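PDB 6S1Y: angiotensin-converting enzyme from Anopheles gambiae, which is a zinc metallopeptidase that probably trims peptide substrates from their carboxyl ends, as other angiotensin-converting enzymes do. Local coordinates for residues A[288-293]-A[357-362]; A[341-346]-A[352-357]; A[365-370]-A[541-546]; A[292-297]-A[302-307]. One frame throughout, in Å; residues are numbered along the deposited sequence.

Contact 1 (A[288-293]-A[357-362]). With ZN (zinc ion), chain G; KSN ((2~{S})-2-[[(4~{S})-4-azanyl-5-oxidanyl-5-oxidanylidene-pentanoyl]amino]pentanedioic acid), chain H.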
# COMPACT_ATOMS: atom_id res chain seq x y z
N LYS A 288 -8.09 -0.37 21.74
CA LYS A 288 -8.77 0.92 21.68
C LYS A 288 -8.66 1.52 20.28
O LYS A 288 -9.63 2.08 19.76
CB LYS A 288 -8.18 1.86 22.74
CG LYS A 288 -8.73 3.28 22.76
CD LYS A 288 -10.22 3.35 23.09
CE LYS A 288 -10.64 4.78 23.46
NZ LYS A 288 -12.13 5.00 23.32
N MET A 289 -7.49 1.37 19.64
CA MET A 289 -7.30 1.99 18.32
C MET A 289 -8.23 1.36 17.28
O MET A 289 -8.84 2.08 16.48
CB MET A 289 -5.83 1.85 17.88
CG MET A 289 -4.88 2.73 18.66
SD MET A 289 -3.17 2.16 18.60
CE MET A 289 -2.72 2.63 16.91
N PHE A 290 -8.36 0.04 17.30
CA PHE A 290 -9.28 -0.61 16.37
C PHE A 290 -10.74 -0.31 16.71
O PHE A 290 -11.58 -0.19 15.81
CB PHE A 290 -9.02 -2.12 16.36
CG PHE A 290 -7.78 -2.51 15.61
CD1 PHE A 290 -6.56 -2.54 16.24
CD2 PHE A 290 -7.84 -2.84 14.27
CE1 PHE A 290 -5.41 -2.89 15.55
CE2 PHE A 290 -6.71 -3.19 13.57
CZ PHE A 290 -5.48 -3.22 14.22
N GLN A 291 -11.05 -0.18 18.00
CA GLN A 291 -12.40 0.20 18.39
C GLN A 291 -12.78 1.55 17.80
O GLN A 291 -13.89 1.72 17.28
CB GLN A 291 -12.50 0.23 19.92
CG GLN A 291 -12.70 -1.15 20.53
CD GLN A 291 -12.52 -1.17 22.05
OE1 GLN A 291 -11.78 -0.37 22.63
NE2 GLN A 291 -13.21 -2.11 22.70
N MET A 292 -11.85 2.50 17.81
CA MET A 292 -12.17 3.80 17.22
C MET A 292 -12.32 3.74 15.71
O MET A 292 -13.15 4.46 15.15
CB MET A 292 -11.11 4.81 17.61
CG MET A 292 -11.26 5.20 19.07
SD MET A 292 -9.93 6.26 19.60
CE MET A 292 -10.37 7.74 18.68
N GLY A 293 -11.58 2.87 15.02
CA GLY A 293 -11.80 2.71 13.60
C GLY A 293 -13.12 2.02 13.29
O GLY A 293 -13.78 2.33 12.30
N HIS A 357 -6.31 2.02 7.41
CA HIS A 357 -6.05 1.41 6.10
C HIS A 357 -6.53 -0.03 6.09
O HIS A 357 -7.26 -0.46 5.19
CB HIS A 357 -4.56 1.48 5.75
CG HIS A 357 -4.19 0.75 4.49
ND1 HIS A 357 -4.22 1.35 3.25
CD2 HIS A 357 -3.81 -0.53 4.28
CE1 HIS A 357 -3.87 0.46 2.33
NE2 HIS A 357 -3.62 -0.68 2.93
N GLU A 358 -6.11 -0.80 7.10
CA GLU A 358 -6.47 -2.22 7.17
C GLU A 358 -7.97 -2.42 7.40
O GLU A 358 -8.58 -3.29 6.78
CB GLU A 358 -5.64 -2.89 8.26
CG GLU A 358 -4.13 -2.81 8.07
CD GLU A 358 -3.66 -3.42 6.76
OE1 GLU A 358 -4.36 -4.30 6.22
OE2 GLU A 358 -2.58 -3.02 6.25
N LEU A 359 -8.58 -1.62 8.28
CA LEU A 359 -10.01 -1.77 8.53
C LEU A 359 -10.82 -1.42 7.30
O LEU A 359 -11.96 -1.87 7.18
CB LEU A 359 -10.49 -0.89 9.69
CG LEU A 359 -10.14 -1.36 11.10
CD1 LEU A 359 -10.44 -0.28 12.15
CD2 LEU A 359 -10.89 -2.65 11.45
N GLY A 360 -10.25 -0.62 6.39
CA GLY A 360 -10.91 -0.37 5.13
C GLY A 360 -10.96 -1.60 4.25
O GLY A 360 -11.95 -1.84 3.56
N HIS A 361 -9.87 -2.39 4.25
CA HIS A 361 -9.89 -3.69 3.59
C HIS A 361 -10.99 -4.57 4.20
O HIS A 361 -11.80 -5.16 3.48
CB HIS A 361 -8.52 -4.39 3.75
CG HIS A 361 -7.42 -3.86 2.88
ND1 HIS A 361 -7.55 -3.68 1.51
CD2 HIS A 361 -6.13 -3.54 3.16
CE1 HIS A 361 -6.41 -3.25 1.01
NE2 HIS A 361 -5.53 -3.15 1.99
N ILE A 362 -11.03 -4.67 5.53
CA ILE A 362 -12.03 -5.50 6.20
C ILE A 362 -13.44 -5.07 5.79
O ILE A 362 -14.26 -5.89 5.38
CB ILE A 362 -11.86 -5.44 7.73
CG1 ILE A 362 -10.53 -6.04 8.16
CG2 ILE A 362 -13.02 -6.19 8.40
CD1 ILE A 362 -10.37 -7.51 7.86
ZN ZN G . -3.72 -2.32 1.78
C10 KSN H . -0.66 -8.08 1.59
C13 KSN H . -1.83 -3.71 2.68
C17 KSN H . 3.47 0.12 2.61
C02 KSN H . 2.02 0.59 2.66
C03 KSN H . 0.95 -0.52 2.65
C04 KSN H . 1.40 -1.91 3.08
C05 KSN H . 0.66 -2.49 4.31
C07 KSN H . -0.47 -4.40 2.98
C08 KSN H . -0.55 -5.92 3.04
C09 KSN H . -0.87 -6.55 1.67
N01 KSN H . 1.73 1.48 1.53
N06 KSN H . -0.17 -3.70 4.24
O11 KSN H . 0.07 -8.66 2.45
O12 KSN H . -1.20 -8.77 0.66
O14 KSN H . -2.60 -3.48 3.65
O15 KSN H . -2.16 -3.36 1.53
O16 KSN H . 0.82 -1.98 5.38
O18 KSN H . 4.04 -0.16 3.71
O19 KSN H . 4.15 -0.01 1.56

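Contact 2 (A[341-346]-A[352-357]). With ZN (zinc ion), chain G; KSN ((2~{S})-2-[[(4~{S})-4-azanyl-5-oxidanyl-5-oxidanylidene-pentanoyl]amino]pentanedioic acid), chain H.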
# COMPACT_ATOMS: atom_id res chain seq x y z
N ILE A 341 -7.46 -9.19 10.80
CA ILE A 341 -6.28 -8.36 10.63
C ILE A 341 -5.15 -8.98 11.43
O ILE A 341 -5.35 -9.43 12.56
CB ILE A 341 -6.55 -6.90 11.06
CG1 ILE A 341 -7.40 -6.21 9.99
CG2 ILE A 341 -5.24 -6.16 11.34
CD1 ILE A 341 -7.89 -4.80 10.36
N LYS A 342 -3.96 -8.97 10.85
CA LYS A 342 -2.73 -9.35 11.53
C LYS A 342 -1.84 -8.12 11.48
O LYS A 342 -1.36 -7.74 10.40
CB LYS A 342 -2.09 -10.57 10.88
CG LYS A 342 -0.77 -10.98 11.51
CD LYS A 342 -0.39 -12.43 11.11
CE LYS A 342 -0.37 -12.63 9.60
NZ LYS A 342 0.82 -12.02 8.95
N GLN A 343 -1.64 -7.48 12.62
CA GLN A 343 -0.89 -6.24 12.69
C GLN A 343 -0.11 -6.20 13.99
O GLN A 343 -0.67 -6.44 15.07
CB GLN A 343 -1.82 -5.02 12.60
CG GLN A 343 -1.07 -3.69 12.53
CD GLN A 343 -1.97 -2.51 12.20
OE1 GLN A 343 -3.06 -2.67 11.66
NE2 GLN A 343 -1.51 -1.31 12.54
N CYS A 344 1.18 -5.89 13.89
CA CYS A 344 2.02 -5.74 15.07
C CYS A 344 1.94 -4.29 15.54
O CYS A 344 2.91 -3.54 15.60
CB CYS A 344 3.44 -6.22 14.78
SG CYS A 344 3.45 -8.01 14.29
N THR A 345 0.72 -3.93 15.91
CA THR A 345 0.34 -2.57 16.26
C THR A 345 1.18 -1.98 17.39
O THR A 345 1.43 -2.62 18.41
CB THR A 345 -1.13 -2.54 16.67
OG1 THR A 345 -1.90 -3.31 15.73
CG2 THR A 345 -1.66 -1.10 16.69
N ARG A 346 1.55 -0.71 17.21
CA ARG A 346 2.18 0.11 18.24
C ARG A 346 1.35 1.37 18.43
O ARG A 346 0.54 1.73 17.58
CB ARG A 346 3.62 0.45 17.86
CG ARG A 346 4.47 -0.81 17.64
CD ARG A 346 4.94 -1.36 18.96
NE ARG A 346 6.03 -0.54 19.49
CZ ARG A 346 6.63 -0.74 20.66
NH1 ARG A 346 6.25 -1.73 21.45
NH2 ARG A 346 7.61 0.07 21.04
N PHE A 352 -1.92 4.42 13.94
CA PHE A 352 -3.35 4.71 13.93
C PHE A 352 -3.90 4.78 12.52
O PHE A 352 -5.00 4.29 12.26
CB PHE A 352 -3.61 6.02 14.67
CG PHE A 352 -5.01 6.18 15.20
CD1 PHE A 352 -5.75 5.09 15.63
CD2 PHE A 352 -5.58 7.44 15.29
CE1 PHE A 352 -7.05 5.25 16.15
CE2 PHE A 352 -6.88 7.61 15.79
CZ PHE A 352 -7.61 6.51 16.23
N PHE A 353 -3.15 5.39 11.57
CA PHE A 353 -3.59 5.43 10.18
C PHE A 353 -3.49 4.06 9.52
O PHE A 353 -4.34 3.71 8.70
CB PHE A 353 -2.76 6.45 9.36
CG PHE A 353 -2.98 7.86 9.80
CD1 PHE A 353 -4.26 8.37 9.95
CD2 PHE A 353 -1.90 8.67 10.14
CE1 PHE A 353 -4.47 9.65 10.41
CE2 PHE A 353 -2.09 9.95 10.60
CZ PHE A 353 -3.38 10.45 10.74
N VAL A 354 -2.45 3.28 9.84
CA VAL A 354 -2.40 1.91 9.32
C VAL A 354 -3.65 1.15 9.77
O VAL A 354 -4.26 0.43 8.98
CB VAL A 354 -1.11 1.20 9.76
CG1 VAL A 354 -1.18 -0.27 9.40
CG2 VAL A 354 0.13 1.85 9.11
N VAL A 355 -4.05 1.32 11.03
CA VAL A 355 -5.27 0.67 11.53
C VAL A 355 -6.42 0.93 10.58
O VAL A 355 -7.09 0.00 10.10
CB VAL A 355 -5.58 1.14 12.96
CG1 VAL A 355 -6.98 0.74 13.40
CG2 VAL A 355 -4.54 0.56 13.93
N HIS A 356 -6.65 2.20 10.25
CA HIS A 356 -7.73 2.56 9.34
C HIS A 356 -7.53 1.96 7.95
O HIS A 356 -8.49 1.47 7.34
CB HIS A 356 -7.85 4.07 9.24
CG HIS A 356 -8.44 4.70 10.46
ND1 HIS A 356 -7.69 4.97 11.58
CD2 HIS A 356 -9.71 5.08 10.75
CE1 HIS A 356 -8.47 5.50 12.51
NE2 HIS A 356 -9.70 5.58 12.03
N HIS A 357 -6.31 2.02 7.41
CA HIS A 357 -6.05 1.41 6.10
C HIS A 357 -6.53 -0.03 6.09
O HIS A 357 -7.26 -0.46 5.19
CB HIS A 357 -4.56 1.48 5.75
CG HIS A 357 -4.19 0.75 4.49
ND1 HIS A 357 -4.22 1.35 3.25
CD2 HIS A 357 -3.81 -0.53 4.28
CE1 HIS A 357 -3.87 0.46 2.33
NE2 HIS A 357 -3.62 -0.68 2.93
ZN ZN G . -3.72 -2.32 1.78
C10 KSN H . -0.66 -8.08 1.59
C13 KSN H . -1.83 -3.71 2.68
C17 KSN H . 3.47 0.12 2.61
C02 KSN H . 2.02 0.59 2.66
C03 KSN H . 0.95 -0.52 2.65
C04 KSN H . 1.40 -1.91 3.08
C05 KSN H . 0.66 -2.49 4.31
C07 KSN H . -0.47 -4.40 2.98
C08 KSN H . -0.55 -5.92 3.04
C09 KSN H . -0.87 -6.55 1.67
N01 KSN H . 1.73 1.48 1.53
N06 KSN H . -0.17 -3.70 4.24
O11 KSN H . 0.07 -8.66 2.45
O12 KSN H . -1.20 -8.77 0.66
O14 KSN H . -2.60 -3.48 3.65
O15 KSN H . -2.16 -3.36 1.53
O16 KSN H . 0.82 -1.98 5.38
O18 KSN H . 4.04 -0.16 3.71
O19 KSN H . 4.15 -0.01 1.56

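Contact 3 (A[365-370]-A[541-546]). With NAG (2-acetamido-2-deoxy-beta-D-glucopyranose), chain C.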
# COMPACT_ATOMS: atom_id res chain seq x y z
N TYR A 365 -14.33 -6.26 2.42
CA TYR A 365 -14.68 -7.67 2.53
C TYR A 365 -16.14 -7.82 2.98
O TYR A 365 -16.93 -8.53 2.34
CB TYR A 365 -13.74 -8.38 3.51
CG TYR A 365 -12.25 -8.42 3.16
CD1 TYR A 365 -11.80 -8.29 1.85
CD2 TYR A 365 -11.29 -8.58 4.16
CE1 TYR A 365 -10.45 -8.33 1.54
CE2 TYR A 365 -9.93 -8.62 3.87
CZ TYR A 365 -9.52 -8.49 2.56
OH TYR A 365 -8.17 -8.53 2.30
N LEU A 366 -16.51 -7.14 4.07
CA LEU A 366 -17.86 -7.30 4.62
C LEU A 366 -18.92 -6.82 3.64
O LEU A 366 -20.00 -7.41 3.56
CB LEU A 366 -17.98 -6.57 5.95
CG LEU A 366 -17.10 -7.18 7.05
CD1 LEU A 366 -17.02 -6.25 8.25
CD2 LEU A 366 -17.62 -8.57 7.50
N GLN A 367 -18.61 -5.78 2.86
CA GLN A 367 -19.63 -5.20 1.97
C GLN A 367 -19.91 -6.07 0.75
O GLN A 367 -21.00 -5.99 0.19
CB GLN A 367 -19.21 -3.81 1.51
CG GLN A 367 -19.26 -2.76 2.61
CD GLN A 367 -20.69 -2.45 3.05
OE1 GLN A 367 -21.58 -2.35 2.22
NE2 GLN A 367 -20.89 -2.30 4.35
N TYR A 368 -18.95 -6.88 0.30
CA TYR A 368 -19.20 -7.68 -0.90
C TYR A 368 -19.21 -9.19 -0.63
O TYR A 368 -19.24 -9.97 -1.58
CB TYR A 368 -18.19 -7.33 -2.00
CG TYR A 368 -16.70 -7.58 -1.77
CD1 TYR A 368 -16.22 -8.81 -1.32
CD2 TYR A 368 -15.75 -6.59 -2.08
CE1 TYR A 368 -14.84 -9.03 -1.15
CE2 TYR A 368 -14.39 -6.81 -1.90
CZ TYR A 368 -13.93 -8.03 -1.45
OH TYR A 368 -12.58 -8.24 -1.29
N GLN A 369 -19.23 -9.61 0.64
CA GLN A 369 -19.17 -11.03 0.95
C GLN A 369 -20.41 -11.80 0.50
O GLN A 369 -20.36 -13.03 0.43
CB GLN A 369 -18.95 -11.24 2.44
CG GLN A 369 -20.06 -10.76 3.34
CD GLN A 369 -19.79 -11.12 4.79
OE1 GLN A 369 -18.86 -11.86 5.09
NE2 GLN A 369 -20.59 -10.59 5.70
N HIS A 370 -21.51 -11.10 0.17
CA HIS A 370 -22.69 -11.75 -0.39
C HIS A 370 -22.55 -12.08 -1.87
O HIS A 370 -23.44 -12.71 -2.43
CB HIS A 370 -23.91 -10.85 -0.21
CG HIS A 370 -23.85 -9.62 -1.05
ND1 HIS A 370 -23.32 -8.43 -0.59
CD2 HIS A 370 -24.21 -9.40 -2.34
CE1 HIS A 370 -23.37 -7.53 -1.56
NE2 HIS A 370 -23.91 -8.09 -2.63
N GLN A 541 -23.58 6.17 -0.01
CA GLN A 541 -23.04 6.10 -1.37
C GLN A 541 -21.77 5.25 -1.42
O GLN A 541 -21.53 4.54 -2.40
CB GLN A 541 -22.78 7.49 -1.92
CG GLN A 541 -24.04 8.25 -2.32
CD GLN A 541 -24.79 7.59 -3.45
OE1 GLN A 541 -24.26 7.46 -4.56
NE2 GLN A 541 -26.02 7.16 -3.18
N LEU A 542 -20.97 5.30 -0.36
CA LEU A 542 -19.77 4.48 -0.32
C LEU A 542 -20.12 2.99 -0.24
O LEU A 542 -19.60 2.19 -1.04
CB LEU A 542 -18.90 4.92 0.86
CG LEU A 542 -17.57 4.20 1.07
CD1 LEU A 542 -16.68 4.29 -0.16
CD2 LEU A 542 -16.84 4.79 2.28
N LYS A 543 -21.00 2.61 0.70
CA LYS A 543 -21.53 1.24 0.77
C LYS A 543 -21.90 0.70 -0.61
O LYS A 543 -21.54 -0.43 -0.97
CB LYS A 543 -22.79 1.17 1.64
CG LYS A 543 -22.59 1.23 3.12
CD LYS A 543 -23.95 1.37 3.82
CE LYS A 543 -24.79 0.10 3.75
NZ LYS A 543 -26.16 0.34 4.29
N GLU A 544 -22.68 1.48 -1.36
CA GLU A 544 -23.15 1.03 -2.66
C GLU A 544 -21.99 0.67 -3.58
O GLU A 544 -22.00 -0.37 -4.25
CB GLU A 544 -24.03 2.11 -3.30
CG GLU A 544 -24.89 1.61 -4.46
CD GLU A 544 -25.63 2.72 -5.20
OE1 GLU A 544 -26.09 3.68 -4.55
OE2 GLU A 544 -25.76 2.63 -6.45
N MET A 545 -20.96 1.52 -3.63
CA MET A 545 -19.82 1.23 -4.49
C MET A 545 -19.13 -0.06 -4.05
O MET A 545 -18.88 -0.95 -4.87
CB MET A 545 -18.84 2.40 -4.49
CG MET A 545 -17.61 2.17 -5.37
SD MET A 545 -16.59 3.67 -5.56
CE MET A 545 -15.74 3.75 -4.00
N LEU A 546 -18.86 -0.20 -2.75
CA LEU A 546 -18.14 -1.36 -2.26
C LEU A 546 -18.94 -2.64 -2.38
O LEU A 546 -18.36 -3.71 -2.58
CB LEU A 546 -17.74 -1.14 -0.80
CG LEU A 546 -16.97 0.15 -0.53
CD1 LEU A 546 -16.51 0.18 0.92
CD2 LEU A 546 -15.80 0.30 -1.47
C1 NAG C . -28.35 2.17 6.74
C2 NAG C . -29.49 3.12 6.35
C3 NAG C . -30.79 2.35 6.14
C4 NAG C . -30.60 1.19 5.17
C5 NAG C . -29.42 0.32 5.64
C6 NAG C . -29.06 -0.77 4.66
C7 NAG C . -29.44 5.46 7.12
C8 NAG C . -29.65 6.38 8.28
N2 NAG C . -29.67 4.16 7.36
O3 NAG C . -31.76 3.25 5.62
O4 NAG C . -31.80 0.40 5.11
O5 NAG C . -28.24 1.14 5.78
O6 NAG C . -27.95 -1.52 5.12
O7 NAG C . -29.10 5.87 6.02

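Contact 4 (A[292-297]-A[302-307])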
# COMPACT_ATOMS: atom_id res chain seq x y z
N MET A 292 -11.85 2.50 17.81
CA MET A 292 -12.17 3.80 17.22
C MET A 292 -12.32 3.74 15.71
O MET A 292 -13.15 4.46 15.15
CB MET A 292 -11.11 4.81 17.61
CG MET A 292 -11.26 5.20 19.07
SD MET A 292 -9.93 6.26 19.60
CE MET A 292 -10.37 7.74 18.68
N GLY A 293 -11.58 2.87 15.02
CA GLY A 293 -11.80 2.71 13.60
C GLY A 293 -13.12 2.02 13.29
O GLY A 293 -13.78 2.33 12.30
N ASP A 294 -13.50 1.05 14.13
CA ASP A 294 -14.83 0.45 14.05
C ASP A 294 -15.91 1.52 14.20
O ASP A 294 -16.86 1.57 13.42
CB ASP A 294 -14.98 -0.62 15.15
CG ASP A 294 -16.15 -1.58 14.91
OD1 ASP A 294 -16.73 -1.59 13.80
OD2 ASP A 294 -16.51 -2.33 15.85
N ASP A 295 -15.75 2.40 15.20
CA ASP A 295 -16.74 3.46 15.44
C ASP A 295 -16.88 4.38 14.24
O ASP A 295 -17.99 4.83 13.92
CB ASP A 295 -16.34 4.28 16.66
CG ASP A 295 -17.28 5.45 16.90
OD1 ASP A 295 -18.45 5.22 17.32
OD2 ASP A 295 -16.86 6.61 16.67
N PHE A 296 -15.78 4.72 13.58
CA PHE A 296 -15.88 5.61 12.43
C PHE A 296 -16.73 4.96 11.34
O PHE A 296 -17.65 5.59 10.80
CB PHE A 296 -14.48 5.96 11.92
CG PHE A 296 -14.43 7.22 11.09
CD1 PHE A 296 -15.12 7.31 9.90
CD2 PHE A 296 -13.68 8.31 11.50
CE1 PHE A 296 -15.08 8.45 9.14
CE2 PHE A 296 -13.63 9.46 10.74
CZ PHE A 296 -14.33 9.52 9.56
N PHE A 297 -16.48 3.69 11.04
CA PHE A 297 -17.27 3.00 10.02
C PHE A 297 -18.74 2.89 10.43
O PHE A 297 -19.64 3.05 9.60
CB PHE A 297 -16.69 1.61 9.76
CG PHE A 297 -15.53 1.60 8.79
CD1 PHE A 297 -15.75 1.80 7.43
CD2 PHE A 297 -14.24 1.37 9.23
CE1 PHE A 297 -14.68 1.80 6.52
CE2 PHE A 297 -13.17 1.36 8.32
CZ PHE A 297 -13.39 1.58 6.97
N MET A 302 -22.21 1.85 8.18
CA MET A 302 -21.51 0.75 7.54
C MET A 302 -21.34 -0.36 8.56
O MET A 302 -21.56 -0.17 9.75
CB MET A 302 -20.16 1.23 6.96
CG MET A 302 -20.33 2.29 5.83
SD MET A 302 -18.80 2.89 5.01
CE MET A 302 -18.42 1.48 3.98
N THR A 303 -20.90 -1.53 8.09
CA THR A 303 -21.00 -2.74 8.90
C THR A 303 -20.05 -2.70 10.09
O THR A 303 -18.85 -2.44 9.93
CB THR A 303 -20.71 -3.97 8.05
OG1 THR A 303 -21.64 -4.04 6.97
CG2 THR A 303 -20.80 -5.24 8.91
N LYS A 304 -20.59 -2.98 11.27
CA LYS A 304 -19.80 -3.16 12.48
C LYS A 304 -18.96 -4.43 12.37
O LYS A 304 -19.37 -5.41 11.74
CB LYS A 304 -20.72 -3.24 13.70
CG LYS A 304 -20.01 -3.30 15.05
CD LYS A 304 -20.82 -4.10 16.07
CE LYS A 304 -21.01 -3.33 17.38
NZ LYS A 304 -19.76 -2.68 17.88
N LEU A 305 -17.80 -4.43 13.02
CA LEU A 305 -16.92 -5.59 12.92
C LEU A 305 -17.58 -6.79 13.61
O LEU A 305 -18.02 -6.67 14.75
CB LEU A 305 -15.55 -5.31 13.57
CG LEU A 305 -14.64 -4.32 12.84
CD1 LEU A 305 -13.42 -3.99 13.66
CD2 LEU A 305 -14.21 -4.87 11.48
N PRO A 306 -17.64 -7.95 12.96
CA PRO A 306 -18.18 -9.15 13.63
C PRO A 306 -17.27 -9.63 14.74
O PRO A 306 -16.07 -9.31 14.80
CB PRO A 306 -18.26 -10.18 12.51
CG PRO A 306 -17.14 -9.76 11.52
CD PRO A 306 -17.13 -8.24 11.60
N GLN A 307 -17.85 -10.44 15.63
CA GLN A 307 -17.10 -10.97 16.76
C GLN A 307 -15.97 -11.89 16.31
O GLN A 307 -14.92 -11.95 16.94
CB GLN A 307 -18.05 -11.71 17.73
CG GLN A 307 -17.38 -12.24 18.98
CD GLN A 307 -16.91 -11.13 19.89
OE1 GLN A 307 -17.56 -10.07 19.99
NE2 GLN A 307 -15.76 -11.33 20.53
O HOH W 1 -16.48 -1.58 11.04
O HOH W 2 -17.18 -4.79 16.54

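Contact 1 (A[288-293]-A[357-362])
Leu359 is the side chain that joins the two helices, and its two methyl branches do different jobs. CD1 presses on the backbone of the other helix, 3.6 Å from CA of Gly293; the lack of a side chain there lets the methyl lie directly against the main chain. CD2 goes to the ring of Phe290 instead. It comes in at the ring edge, near its plane, with 4.2 Å between Leu359 CD2 and Phe290 CD2, so the benzene face is not what Leu359 uses. The Phe290 ring gets there because CG sits anti to the carbonyl carbon (chi1 -75°), which brings the ring toward helix 349-368, where it also rests on Val355, and on Ile341 of strand 339-342. No hydrogen bond crosses between the helices: the interface is buried van der Waals packing of Leu359 on a ring and on the main chain.

Glu358, His357 and His361 reach the ligand side of their helix. NE2 of His357 and NE2 of His361 each bind the zinc ion at 2.0 Å, and Glu385 adds a third protein ligand. The bound diglutamyl molecule (KSN) completes the site with one carboxylate held unevenly, O15 at 1.9 Å from zinc and O14 at 2.5 Å. Glu358, its chain bent at chi2, brings OE2 to 2.6 Å from KSN O14 and takes a weak hydrogen bond from KSN N06. Second-shell Asp389 and His384 hold ND1 of His357 and of His361. This is the HExxH zinc helix of the metallopeptidase active site, with Leu359 on its back packed against helix 286-299.

Contact 2 (A[341-346]-A[352-357])
Gln343 lays its amide against Val354, and this is where the contact is tight: NE2 of Gln343 lies 3.3 Å from CG1 of Val354, and CD of Gln343 is 3.7 Å from the same methyl. The two side chains cross at a slant. Gln343 gets its reach from an extended chain, with CG anti to the backbone N (chi1 -174°), while Val354 offers the methyl that is likewise anti to its own N. Val355 closes in beside it, its CG2 3.8 Å from Gln343 NE2. That nitrogen is also fixed by a hydrogen bond to Glu351, just before the helical segment; OE1 of Gln343, buried here, has no hydrogen-bonding partner in the model.

Packing thins toward Thr345, whose CG2 stands 4.3 Å from CG2 of Val355. The Thr345 hydroxyl is turned to the backbone of Leu315, and Arg346, partly exposed, leads away into a salt bridge with Glu141. Between these two halves the chain bends in an inverse gamma turn centred on Cys344, which is tied to Cys326 by a disulfide. Within the helix, His356 folds back over Phe352: ND1 donates to O of Phe352 at 2.9 Å in a nearly straight bond (166°), and its CE1 lies over the centre of the Phe352 ring.

The arrangement is that of a short antiparallel hairpin, strands 329-332 and 339-342, bordering the active-site cleft, whose outgoing strand leads through a turn and loop into the zinc-binding helix carrying His357.

Contact 3 (A[365-370]-A[541-546])
Gln367 sets its CB on Leu546, with 3.8 Å between Gln367 CB and Leu546 CB; here the two backbones come nearest, their CA atoms 5.9 Å apart. From there the glutamine chain, bent at chi2 (-68°), turns along helix 536-547 toward Lys543. OE1 of Gln367 lies beside CB and the carbonyl oxygen of Lys543, without a hydrogen bond. Tyr368 completes the first shell: its CB is 3.7 Å from O of Leu546. With chi1 at 63°, CG of Tyr368 sits between N and the carbonyl carbon, and the ring presents its edge to that carbonyl oxygen, which lies near the ring plane.

Each polar end is positioned by something further out. NE2 of Gln367 is held by Gln363, one turn earlier on its own helix. The hydroxyl of Tyr368 bonds NE2 of His384, whose other nitrogen pairs with the zinc ligand His361, linking this contact to the metal site at second hand. Only the far end of Lys543 leaves the interface: CB and CG stay against the Gln367 amide, the chain bends at chi3, and NZ donates at 2.7 Å to O6 of an N-acetylglucosamine, part of the glycan probably carried by Asn301, which Asn540 also hydrogen-bonds.

With no hydrogen bond or salt bridge between the segments, van der Waals packing joins the end of helix 349-368 to helix 536-547, and the polar groups look elsewhere, Lys543 to the glycan, Gln367 to Gln363 and Tyr368 to His384.

Contact 4 (A[292-297]-A[302-307])
Asp294 and Leu305 carry the main polar link. The Leu305 backbone N-H donates to OD1 of Asp294 at 3.1 Å, with an N-H...O angle of 153°; it arrives on the syn side but 30° out of the carboxylate plane. The aspartate reaches the loop because CG is anti to its backbone N (chi1 -164°). A backbone bond lies nearer the chain reversal, Met302 N to O of Phe297 at 3.2 Å.

Two waters extend the grip. Water 1 donates both to Asp294 OD1, at 2.8 Å, and to the carbonyl oxygen of Thr303; water 2 does the same between Asp294 OD2, at 2.6 Å, and O of Leu305. Each carboxylate oxygen is thus bridged to a different loop carbonyl.

The charged interaction is slighter. NZ of Lys304 stands 3.8 Å from Asp294 OD2, a long salt bridge from an exposed side chain that is bent at several torsions.

Van der Waals packing makes up the remainder. SD of Met302 meets the Phe297 ring at its edge, 4.0 Å from Phe297 CD1, a Met-aromatic contact made near the ring plane and not over a face. The Leu305 and Asp294 side chains pass in opposite senses, Leu305 CG 3.6 Å from Asp294 OD1.

All this folds the loop that follows helix 286-299 back along that helix. Helix 349-368 lies next to both, through Gln363 on Phe297 and Met302 and through Leu359 on Leu305, while helix 536-547 packs on Met302 and Leu391 of helix 381-395 on Phe297.

In the fold
Helix 349-368 runs through contacts 1, 2 and 3, and helix 286-299 through contacts 1 and 4, so contact 1 is the hub. Contacts 1 and 2 share His357, touch one another through Phe290 and Met289, and are buried near the zinc ion; across their segments they are held by packing alone. Contact 3 is buried too, but its lysine reaches a surface glycan, and its packing, likewise without bonds between segments, meets contact 4 where Lys543 and Leu546 touch Met302. Contact 4 differs in chemistry: around a buried aspartate it uses hydrogen bonds, bridging waters and a long salt bridge, with an exposed lysine at its margin.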